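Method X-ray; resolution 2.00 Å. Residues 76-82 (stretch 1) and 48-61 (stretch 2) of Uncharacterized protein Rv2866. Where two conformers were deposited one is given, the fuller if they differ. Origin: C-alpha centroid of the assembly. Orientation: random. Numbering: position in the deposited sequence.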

# COMPACT_ATOMS: atom_id res chain seq x y z
N ARG C 76 -9.01 14.86 1.09
CA ARG C 76 -7.58 14.70 1.28
C ARG C 76 -6.76 15.47 0.26
O ARG C 76 -7.13 15.58 -0.91
CB ARG C 76 -7.17 13.23 1.23
CG ARG C 76 -7.64 12.41 2.44
CD ARG C 76 -7.42 10.92 2.10
NE ARG C 76 -7.46 10.05 3.27
CZ ARG C 76 -8.56 9.49 3.77
NH1 ARG C 76 -9.75 9.70 3.20
NH2 ARG C 76 -8.47 8.69 4.85
N LEU C 77 -5.63 15.99 0.71
CA LEU C 77 -4.68 16.60 -0.20
C LEU C 77 -3.44 15.75 -0.16
O LEU C 77 -3.02 15.32 0.93
CB LEU C 77 -4.31 18.00 0.29
CG LEU C 77 -5.33 19.08 -0.05
CD1 LEU C 77 -6.58 18.85 0.81
CD2 LEU C 77 -4.83 20.47 0.24
N LEU C 78 -2.86 15.55 -1.33
CA LEU C 78 -1.57 14.87 -1.49
C LEU C 78 -0.53 15.94 -1.84
O LEU C 78 -0.72 16.71 -2.78
CB LEU C 78 -1.64 13.85 -2.63
CG LEU C 78 -0.37 13.02 -2.94
CD1 LEU C 78 -0.16 12.04 -1.79
CD2 LEU C 78 -0.53 12.25 -4.29
N TYR C 79 0.59 15.98 -1.13
CA TYR C 79 1.50 17.12 -1.33
C TYR C 79 2.96 16.81 -1.09
O TYR C 79 3.25 15.74 -0.56
CB TYR C 79 1.09 18.33 -0.47
CG TYR C 79 0.99 18.07 1.00
CD1 TYR C 79 2.01 18.46 1.86
CD2 TYR C 79 -0.15 17.44 1.54
CE1 TYR C 79 1.92 18.24 3.25
CE2 TYR C 79 -0.25 17.21 2.92
CZ TYR C 79 0.79 17.63 3.77
OH TYR C 79 0.69 17.42 5.14
N ARG C 80 3.85 17.71 -1.52
CA ARG C 80 5.26 17.60 -1.23
C ARG C 80 5.66 18.83 -0.41
O ARG C 80 5.02 19.89 -0.53
CB ARG C 80 6.07 17.58 -2.53
CG ARG C 80 5.84 16.29 -3.37
CD ARG C 80 6.90 16.18 -4.48
NE ARG C 80 6.73 15.05 -5.40
CZ ARG C 80 7.13 13.81 -5.14
NH1 ARG C 80 7.71 13.53 -3.98
NH2 ARG C 80 6.96 12.87 -6.06
N ILE C 81 6.72 18.66 0.39
CA ILE C 81 7.30 19.73 1.21
C ILE C 81 8.70 20.03 0.69
O ILE C 81 9.52 19.11 0.53
CB ILE C 81 7.46 19.33 2.69
CG1 ILE C 81 6.17 18.75 3.25
CG2 ILE C 81 7.85 20.54 3.55
CD1 ILE C 81 5.03 19.57 2.88
N ASP C 82 8.96 21.29 0.43
CA ASP C 82 10.29 21.73 0.03
C ASP C 82 10.80 22.69 1.13
O ASP C 82 10.50 23.88 1.11
CB ASP C 82 10.19 22.39 -1.35
CG ASP C 82 11.54 22.97 -1.84
OD1 ASP C 82 12.56 22.91 -1.08
OD2 ASP C 82 11.56 23.50 -2.97
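Stretch 2 (48-61) DLSREPLRVGKPLR

Stretch 1 is an extended strand throughout, residues 76-82, and its side chains alternate: the CA-to-CB bonds of L77, Y79 and I81 point toward stretch 2, while R76, R80 and D82 stay out of reach of it. Stretch 2 begins as the end of a helix, passes through a turn and finishes extended. The CA register gives its direction: P53 lies nearest I81 at 7.4 Å between CA atoms, and G57 nearest L77 at 8.7 Å, so the chain advances against the sense of the strand. These spacings, and the absence of any backbone-to-backbone hydrogen bond between the stretches, indicate that the strand makes its contacts through side chains, against both side-chain and backbone atoms of stretch 2.

Residues 48-51 are helical, with phi/psi from -52/-42 to -70/-38. D48 makes no contact with the strand; its OD1 accepts a hydrogen bond from R51 NH2 at 2.9 Å within a salt bridge. L49 (chi1 t, chi2 p) is the helical residue that reaches stretch 1. Its CD1 lies 3.8 Å from the centroid of the Y79 ring and 21° off the ring normal, which places the methyl over the face as a CH-pi contact; the closest pair is L49 CD1 to Y79 CZ, 3.5 Å. L49 CD2 meets L77 CD2 at 4.1 Å, so the two methyls of one leucine touch different strand residues.

E52 leaves helical phi/psi at -141/68. Residues 53-56 return to helical angles without the regular bonding pattern; V56 N does bond to E52 O at 3.1 Å. P53 then makes two kinds of contact. Its ring packs on I81, P53 CB to I81 CD1 3.7 Å, while its carbonyl oxygen accepts the one hydrogen bond between the stretches, Y79 OH to P53 O, 2.6 Å. That oxygen lies at the ring edge, near the ring plane, so the hydroxyl meets it there while L49 covers a face.

L54 points away at CB, and R55 is exposed and also turned away. V56 is sideways and brings CG2 to 3.9 Å from Y79 OH. At G57 (phi/psi -130/180) the backbone itself comes close, CA to Y79 OH 3.4 Å; an ideal CB here would fall 2.1 Å from Y79 OH, a clash that the glycine avoids.

K58 and P59, in extended conformation, direct their CB atoms away. L60 turns back toward the strand and places CD1 3.4 Å from L78 CD1. The L78 CA-to-CB bond points away, yet the end of its side chain comes nearer and makes this contact possible.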

# COMPACT_ATOMS: atom_id res chain seq x y z
N ASP C 48 -4.29 26.25 7.66
CA ASP C 48 -3.67 25.18 8.44
C ASP C 48 -2.54 24.42 7.75
O ASP C 48 -1.56 24.09 8.40
CB ASP C 48 -4.70 24.19 9.00
CG ASP C 48 -5.61 24.83 10.06
OD1 ASP C 48 -5.32 25.99 10.50
OD2 ASP C 48 -6.62 24.20 10.44
N LEU C 49 -2.69 24.10 6.46
CA LEU C 49 -1.64 23.34 5.77
C LEU C 49 -0.35 24.15 5.60
O LEU C 49 0.79 23.64 5.79
CB LEU C 49 -2.12 22.81 4.43
CG LEU C 49 -1.04 22.20 3.57
CD1 LEU C 49 -0.57 20.86 4.16
CD2 LEU C 49 -1.54 22.05 2.12
N SER C 50 -0.53 25.40 5.20
CA SER C 50 0.55 26.38 5.14
C SER C 50 1.29 26.52 6.47
O SER C 50 2.53 26.51 6.49
CB SER C 50 -0.03 27.74 4.78
OG SER C 50 1.00 28.67 4.75
N ARG C 51 0.55 26.67 7.55
CA ARG C 51 1.16 26.86 8.89
C ARG C 51 1.84 25.64 9.43
O ARG C 51 2.88 25.77 10.10
CB ARG C 51 0.15 27.38 9.94
CG ARG C 51 -0.26 28.84 9.72
CD ARG C 51 -1.28 29.32 10.76
NE ARG C 51 -2.62 28.76 10.56
CZ ARG C 51 -3.60 29.29 9.82
NH1 ARG C 51 -3.43 30.43 9.16
NH2 ARG C 51 -4.78 28.69 9.75
N GLU C 52 1.28 24.45 9.21
CA GLU C 52 1.88 23.25 9.81
C GLU C 52 1.84 22.05 8.88
O GLU C 52 1.15 21.07 9.16
CB GLU C 52 1.23 22.93 11.18
CG GLU C 52 1.43 24.04 12.27
CD GLU C 52 2.90 24.15 12.85
OE1 GLU C 52 3.92 23.87 12.15
OE2 GLU C 52 3.02 24.53 14.04
N PRO C 53 2.62 22.12 7.77
CA PRO C 53 2.54 21.10 6.71
C PRO C 53 2.89 19.71 7.21
O PRO C 53 2.37 18.71 6.67
CB PRO C 53 3.58 21.56 5.68
CG PRO C 53 4.36 22.65 6.33
CD PRO C 53 3.58 23.19 7.45
N LEU C 54 3.78 19.63 8.21
CA LEU C 54 4.05 18.32 8.83
C LEU C 54 2.99 17.88 9.81
O LEU C 54 2.66 16.72 9.87
CB LEU C 54 5.45 18.23 9.50
CG LEU C 54 6.64 18.19 8.52
CD1 LEU C 54 7.97 18.48 9.23
CD2 LEU C 54 6.72 16.88 7.68
N ARG C 55 2.42 18.79 10.59
CA ARG C 55 1.52 18.30 11.64
C ARG C 55 0.15 17.87 11.10
O ARG C 55 -0.49 16.99 11.68
CB ARG C 55 1.40 19.29 12.82
CG ARG C 55 2.74 19.62 13.53
CD ARG C 55 2.98 18.84 14.87
NE ARG C 55 4.43 18.60 15.15
CZ ARG C 55 4.97 18.33 16.36
NH1 ARG C 55 4.22 18.29 17.45
NH2 ARG C 55 6.28 18.12 16.47
N VAL C 56 -0.29 18.45 9.99
CA VAL C 56 -1.65 18.14 9.53
C VAL C 56 -1.70 16.88 8.65
O VAL C 56 -2.77 16.42 8.32
CB VAL C 56 -2.28 19.31 8.77
CG1 VAL C 56 -2.36 20.53 9.68
CG2 VAL C 56 -1.48 19.64 7.47
N GLY C 57 -0.55 16.37 8.22
CA GLY C 57 -0.58 15.22 7.34
C GLY C 57 0.35 14.13 7.83
O GLY C 57 1.00 14.31 8.86
N LYS C 58 0.39 13.02 7.08
CA LYS C 58 1.26 11.86 7.34
C LYS C 58 2.13 11.59 6.11
O LYS C 58 1.66 11.75 4.98
CB LYS C 58 0.42 10.59 7.58
CG LYS C 58 -0.40 10.60 8.89
CD LYS C 58 0.47 10.31 10.13
CE LYS C 58 -0.34 10.39 11.41
NZ LYS C 58 -0.61 11.82 11.81
N PRO C 59 3.40 11.20 6.32
CA PRO C 59 4.23 10.84 5.16
C PRO C 59 3.74 9.50 4.59
O PRO C 59 3.37 8.61 5.36
CB PRO C 59 5.66 10.70 5.75
CG PRO C 59 5.40 10.31 7.26
CD PRO C 59 4.11 11.06 7.63
N LEU C 60 3.75 9.34 3.28
CA LEU C 60 3.30 8.11 2.68
C LEU C 60 4.51 7.16 2.47
O LEU C 60 5.69 7.57 2.59
CB LEU C 60 2.57 8.39 1.34
CG LEU C 60 1.30 9.26 1.41
CD1 LEU C 60 0.56 9.26 0.07
CD2 LEU C 60 0.39 8.71 2.53
N ARG C 61 4.21 5.91 2.13
CA ARG C 61 5.28 4.92 2.18
C ARG C 61 5.48 4.26 0.84
O ARG C 61 4.65 4.45 -0.06
CB ARG C 61 4.96 3.86 3.23
CG ARG C 61 4.90 4.42 4.64
CD ARG C 61 6.21 5.18 5.00
NE ARG C 61 6.24 5.62 6.40
CZ ARG C 61 6.86 6.72 6.81
NH1 ARG C 61 7.52 7.49 5.95
NH2 ARG C 61 6.86 7.03 8.11